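PDB 3E8P: Medium/long-chain acyl-CoA thioesterase YigI from Shewanella oneidensis, which probably hydrolyses medium- and long-chain fatty acyl-CoA thioesters to free fatty acids and coenzyme A. Local coordinates for residues Q65-D78 and T110-R122. Residues are numbered along the deposited sequence; the frame is centred on the assembly and turned at random.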
loop_
_atom_site.group_PDB
_atom_site.type_symbol
_atom_site.label_atom_id
_atom_site.label_comp_id
_atom_site.label_asym_id
_atom_site.label_seq_id
_atom_site.Cartn_x
_atom_site.Cartn_y
_atom_site.Cartn_z
ATOM N N GLN A 65 10.564 -24.642 -7.650
ATOM C CA GLN A 65 9.175 -24.642 -7.186
ATOM C C GLN A 65 8.151 -24.545 -8.318
ATOM O O GLN A 65 6.963 -24.745 -8.093
ATOM C CB GLN A 65 8.946 -23.474 -6.216
ATOM C CG GLN A 65 9.884 -23.423 -5.015
ATOM C CD GLN A 65 9.604 -24.510 -3.990
ATOM O OE1 GLN A 65 10.303 -24.622 -2.980
ATOM N NE2 GLN A 65 8.575 -25.315 -4.244
ATOM N N GLN A 66 8.609 -24.231 -9.524
ATOM C CA GLN A 66 7.714 -24.085 -10.667
ATOM C C GLN A 66 6.592 -23.102 -10.343
ATOM O O GLN A 66 5.417 -23.373 -10.595
ATOM C CB GLN A 66 7.119 -25.441 -11.076
ATOM C CG GLN A 66 8.076 -26.330 -11.866
ATOM C CD GLN A 66 8.405 -25.765 -13.241
ATOM O OE1 GLN A 66 7.564 -25.743 -14.136
ATOM N NE2 GLN A 66 9.634 -25.298 -13.408
ATOM N N ILE A 67 6.954 -21.960 -9.772
ATOM C CA ILE A 67 5.951 -20.961 -9.443
ATOM C C ILE A 67 5.999 -19.795 -10.426
ATOM O O ILE A 67 7.032 -19.493 -11.026
ATOM C CB ILE A 67 6.124 -20.420 -8.008
ATOM C CG1 ILE A 67 7.492 -19.782 -7.846
ATOM C CG2 ILE A 67 6.004 -21.544 -7.008
ATOM C CD1 ILE A 67 7.658 -19.099 -6.526
ATOM N N LEU A 68 4.849 -19.167 -10.600
ATOM C CA LEU A 68 4.709 -18.029 -11.487
ATOM C C LEU A 68 5.556 -16.886 -10.912
ATOM O O LEU A 68 5.664 -16.740 -9.689
ATOM C CB LEU A 68 3.230 -17.640 -11.538
ATOM C CG LEU A 68 2.701 -16.703 -12.620
ATOM C CD1 LEU A 68 2.822 -17.359 -13.992
ATOM C CD2 LEU A 68 1.244 -16.378 -12.307
ATOM N N HIS A 69 6.180 -16.096 -11.783
ATOM C CA HIS A 69 6.994 -14.970 -11.318
ATOM C C HIS A 69 6.075 -13.875 -10.779
ATOM O O HIS A 69 5.100 -13.507 -11.427
ATOM C CB HIS A 69 7.840 -14.401 -12.458
ATOM C CG HIS A 69 8.879 -13.422 -12.004
ATOM N ND1 HIS A 69 8.562 -12.171 -11.523
ATOM C CD2 HIS A 69 10.229 -13.519 -11.937
ATOM C CE1 HIS A 69 9.670 -11.536 -11.183
ATOM N NE2 HIS A 69 10.696 -12.332 -11.423
ATOM N N GLY A 70 6.393 -13.359 -9.594
ATOM C CA GLY A 70 5.573 -12.321 -8.984
ATOM C C GLY A 70 5.231 -11.151 -9.891
ATOM O O GLY A 70 4.201 -10.491 -9.700
ATOM N N GLY A 71 6.093 -10.883 -10.871
ATOM C CA GLY A 71 5.844 -9.788 -11.793
ATOM C C GLY A 71 4.636 -10.062 -12.674
ATOM O O GLY A 71 3.920 -9.140 -13.063
ATOM N N VAL A 72 4.409 -11.336 -12.988
ATOM C CA VAL A 72 3.273 -11.721 -13.809
ATOM C C VAL A 72 2.012 -11.525 -12.996
ATOM O O VAL A 72 1.018 -10.981 -13.477
ATOM C CB VAL A 72 3.333 -13.204 -14.219
ATOM C CG1 VAL A 72 2.040 -13.590 -14.923
ATOM C CG2 VAL A 72 4.539 -13.457 -15.121
ATOM N N THR A 73 2.052 -11.984 -11.755
ATOM C CA THR A 73 0.898 -11.842 -10.874
ATOM C C THR A 73 0.526 -10.359 -10.754
ATOM O O THR A 73 -0.645 -9.999 -10.854
ATOM C CB THR A 73 1.206 -12.427 -9.491
ATOM O OG1 THR A 73 1.446 -13.834 -9.618
ATOM C CG2 THR A 73 0.051 -12.202 -8.553
ATOM N N ALA A 74 1.529 -9.508 -10.564
ATOM C CA ALA A 74 1.300 -8.070 -10.451
ATOM C C ALA A 74 0.759 -7.498 -11.760
ATOM O O ALA A 74 -0.098 -6.622 -11.746
ATOM C CB ALA A 74 2.589 -7.366 -10.068
ATOM N N THR A 75 1.252 -8.002 -12.892
ATOM C CA THR A 75 0.799 -7.528 -14.204
ATOM C C THR A 75 -0.690 -7.826 -14.395
ATOM O O THR A 75 -1.466 -6.947 -14.790
ATOM C CB THR A 75 1.610 -8.195 -15.363
ATOM O OG1 THR A 75 2.978 -7.787 -15.275
ATOM C CG2 THR A 75 1.074 -7.771 -16.721
ATOM N N VAL A 76 -1.089 -9.059 -14.092
ATOM C CA VAL A 76 -2.491 -9.463 -14.231
ATOM C C VAL A 76 -3.419 -8.678 -13.301
ATOM O O VAL A 76 -4.471 -8.204 -13.713
ATOM C CB VAL A 76 -2.674 -10.971 -13.939
ATOM C CG1 VAL A 76 -4.154 -11.352 -14.053
ATOM C CG2 VAL A 76 -1.838 -11.784 -14.903
ATOM N N LEU A 77 -3.021 -8.535 -12.043
ATOM C CA LEU A 77 -3.846 -7.813 -11.084
ATOM C C LEU A 77 -4.062 -6.358 -11.492
ATOM O O LEU A 77 -5.159 -5.825 -11.314
ATOM C CB LEU A 77 -3.220 -7.881 -9.688
ATOM C CG LEU A 77 -3.229 -9.258 -9.016
ATOM C CD1 LEU A 77 -2.322 -9.247 -7.790
ATOM C CD2 LEU A 77 -4.640 -9.618 -8.622
ATOM N N ASP A 78 -3.028 -5.720 -12.041
ATOM C CA ASP A 78 -3.129 -4.314 -12.464
ATOM C C ASP A 78 -4.081 -4.148 -13.649
ATOM O O ASP A 78 -4.902 -3.226 -13.679
ATOM C CB ASP A 78 -1.755 -3.750 -12.851
ATOM C CG ASP A 78 -1.792 -2.240 -13.087
ATOM O OD1 ASP A 78 -0.916 -1.717 -13.805
ATOM O OD2 ASP A 78 -2.696 -1.567 -12.542
ATOM N N THR A 110 -3.016 3.638 -13.934
ATOM C CA THR A 110 -2.849 3.237 -12.538
ATOM C C THR A 110 -2.082 4.319 -11.778
ATOM O O THR A 110 -1.050 4.770 -12.248
ATOM C CB THR A 110 -2.030 1.945 -12.437
ATOM O OG1 THR A 110 -2.513 0.997 -13.393
ATOM C CG2 THR A 110 -2.138 1.353 -11.035
ATOM N N ILE A 111 -2.589 4.739 -10.621
ATOM C CA ILE A 111 -1.905 5.740 -9.801
ATOM C C ILE A 111 -1.020 4.956 -8.826
ATOM O O ILE A 111 0.191 5.159 -8.764
ATOM C CB ILE A 111 -2.912 6.601 -9.009
ATOM C CG1 ILE A 111 -3.835 7.335 -9.987
ATOM C CG2 ILE A 111 -2.169 7.597 -8.105
ATOM C CD1 ILE A 111 -5.081 7.920 -9.340
ATOM N N ASP A 112 -1.633 4.056 -8.068
ATOM C CA ASP A 112 -0.888 3.215 -7.152
ATOM C C ASP A 112 -1.543 1.846 -7.065
ATOM O O ASP A 112 -2.698 1.662 -7.453
ATOM C CB ASP A 112 -0.776 3.852 -5.756
ATOM C CG ASP A 112 -2.092 3.875 -5.005
ATOM O OD1 ASP A 112 -2.606 2.789 -4.660
ATOM O OD2 ASP A 112 -2.614 4.983 -4.752
HETATM N N MSE A 113 -0.779 0.882 -6.575
HETATM C CA MSE A 113 -1.260 -0.477 -6.421
HETATM C C MSE A 113 -0.505 -1.214 -5.339
HETATM O O MSE A 113 0.710 -1.050 -5.179
HETATM C CB MSE A 113 -1.117 -1.268 -7.727
HETATM C CG MSE A 113 -1.437 -2.754 -7.553
HETATM SE SE MSE A 113 -1.290 -3.849 -9.160
HETATM C CE MSE A 113 0.594 -3.565 -9.511
ATOM N N ARG A 114 -1.245 -2.033 -4.603
ATOM C CA ARG A 114 -0.674 -2.859 -3.559
ATOM C C ARG A 114 -1.016 -4.301 -3.881
ATOM O O ARG A 114 -2.169 -4.636 -4.136
ATOM C CB ARG A 114 -1.253 -2.522 -2.184
ATOM C CG ARG A 114 -0.849 -3.540 -1.115
ATOM C CD ARG A 114 -1.612 -3.342 0.190
ATOM N NE ARG A 114 -1.246 -4.341 1.193
ATOM C CZ ARG A 114 -0.364 -4.153 2.176
ATOM N NH1 ARG A 114 0.266 -2.989 2.317
ATOM N NH2 ARG A 114 -0.110 -5.140 3.031
ATOM N N VAL A 115 -0.008 -5.158 -3.876
ATOM C CA VAL A 115 -0.230 -6.560 -4.132
ATOM C C VAL A 115 0.140 -7.339 -2.883
ATOM O O VAL A 115 1.202 -7.116 -2.288
ATOM C CB VAL A 115 0.645 -7.061 -5.290
ATOM C CG1 VAL A 115 0.438 -8.551 -5.483
ATOM C CG2 VAL A 115 0.307 -6.304 -6.560
ATOM N N ASP A 116 -0.738 -8.239 -2.474
ATOM C CA ASP A 116 -0.480 -9.084 -1.314
ATOM C C ASP A 116 -0.300 -10.513 -1.845
ATOM O O ASP A 116 -1.237 -11.100 -2.395
ATOM C CB ASP A 116 -1.656 -9.006 -0.325
ATOM C CG ASP A 116 -1.670 -7.691 0.471
ATOM O OD1 ASP A 116 -0.782 -7.482 1.330
ATOM O OD2 ASP A 116 -2.571 -6.864 0.235
ATOM N N TYR A 117 0.916 -11.038 -1.713
ATOM C CA TYR A 117 1.255 -12.389 -2.159
ATOM C C TYR A 117 0.893 -13.364 -1.052
ATOM O O TYR A 117 1.562 -13.446 -0.030
ATOM C CB TYR A 117 2.752 -12.475 -2.492
ATOM C CG TYR A 117 3.151 -11.585 -3.659
ATOM C CD1 TYR A 117 3.577 -10.273 -3.460
ATOM C CD2 TYR A 117 3.044 -12.041 -4.968
ATOM C CE1 TYR A 117 3.885 -9.444 -4.547
ATOM C CE2 TYR A 117 3.342 -11.226 -6.046
ATOM C CZ TYR A 117 3.760 -9.933 -5.836
ATOM O OH TYR A 117 4.029 -9.137 -6.923
ATOM N N LEU A 118 -0.176 -14.112 -1.268
ATOM C CA LEU A 118 -0.680 -15.044 -0.263
ATOM C C LEU A 118 0.064 -16.371 -0.169
ATOM O O LEU A 118 0.339 -16.848 0.929
ATOM C CB LEU A 118 -2.172 -15.303 -0.526
ATOM C CG LEU A 118 -2.984 -14.024 -0.761
ATOM C CD1 LEU A 118 -4.369 -14.362 -1.263
ATOM C CD2 LEU A 118 -3.044 -13.225 0.539
ATOM N N ARG A 119 0.374 -16.968 -1.315
ATOM C CA ARG A 119 1.072 -18.255 -1.360
ATOM C C ARG A 119 1.638 -18.486 -2.761
ATOM O O ARG A 119 1.199 -17.855 -3.716
ATOM C CB ARG A 119 0.110 -19.383 -0.971
ATOM C CG ARG A 119 -1.188 -19.412 -1.779
ATOM C CD ARG A 119 -2.129 -20.467 -1.234
ATOM N NE ARG A 119 -2.552 -20.141 0.122
ATOM C CZ ARG A 119 -3.581 -19.353 0.419
ATOM N NH1 ARG A 119 -4.309 -18.812 -0.546
ATOM N NH2 ARG A 119 -3.867 -19.086 1.686
ATOM N N PRO A 120 2.609 -19.406 -2.902
ATOM C CA PRO A 120 3.250 -19.722 -4.185
ATOM C C PRO A 120 2.325 -19.843 -5.385
ATOM O O PRO A 120 1.285 -20.506 -5.331
ATOM C CB PRO A 120 3.987 -21.026 -3.891
ATOM C CG PRO A 120 4.341 -20.880 -2.445
ATOM C CD PRO A 120 3.041 -20.362 -1.869
ATOM N N GLY A 121 2.734 -19.209 -6.480
ATOM C CA GLY A 121 1.944 -19.236 -7.695
ATOM C C GLY A 121 2.052 -20.522 -8.493
ATOM O O GLY A 121 2.704 -20.550 -9.529
ATOM N N ARG A 122 1.433 -21.594 -8.011
ATOM C CA ARG A 122 1.454 -22.857 -8.739
ATOM C C ARG A 122 0.115 -22.980 -9.454
ATOM O O ARG A 122 -0.893 -22.471 -8.967
ATOM C CB ARG A 122 1.642 -24.042 -7.790
ATOM C CG ARG A 122 2.919 -23.974 -6.970
ATOM C CD ARG A 122 3.318 -25.338 -6.417
ATOM N NE ARG A 122 4.582 -25.269 -5.680
ATOM C CZ ARG A 122 4.722 -24.727 -4.471
ATOM N NH1 ARG A 122 3.671 -24.210 -3.845
ATOM N NH2 ARG A 122 5.915 -24.688 -3.894
#
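Y117 reaches from the end of strand 112-117 to the first turn of helix 70-78. From CB, chi1 -64° puts CG beside the backbone N and carries the ring to the helix start, with V115 CG1 3.6 Å above one face, toward the rim. Farther out CE2 passes G70 CA at 3.8 Å and T73 CB obliquely; glycine suits this place, since a CB on G70 would be directed at the ring and crowd CE2. At the tip OH gives its proton to G70 O, 3.1 Å away. The oxygen lies at the ring edge, in plane, yet OH stands above the carbonyl plane; A74 N comes from the opposite face, so two donors grip G70 O.

This is the hotdog fold, an antiparallel sheet wrapped round a long central helix; 112-117 belongs to its outermost strand within this chain, continued by an antiparallel ladder with the second subunit. In selenomethionine M113, CG anti to the backbone N (chi1 172°) and a straight chi2 carry the chain out before it bends at chi3; SE rests 3.7 Å from D78 CB, and CE reaches the small A74. V115 CG1 meets L77 CD1 at 3.7 Å, branched aliphatic groups filling the helix-sheet layer. Beyond them T110 OG1 donates to the syn lone pair of D78 OD2 (2.7 Å), also hydrogen-bonded with Y161 OH. Past Y117, G121 centres an inverse gamma turn, where a CB would crowd L68 CB; its O accepts from L68 N at 2.8 Å, while I67 CG2 packs against P120 CB and over one face of the R122 guanidinium, offset toward its rim.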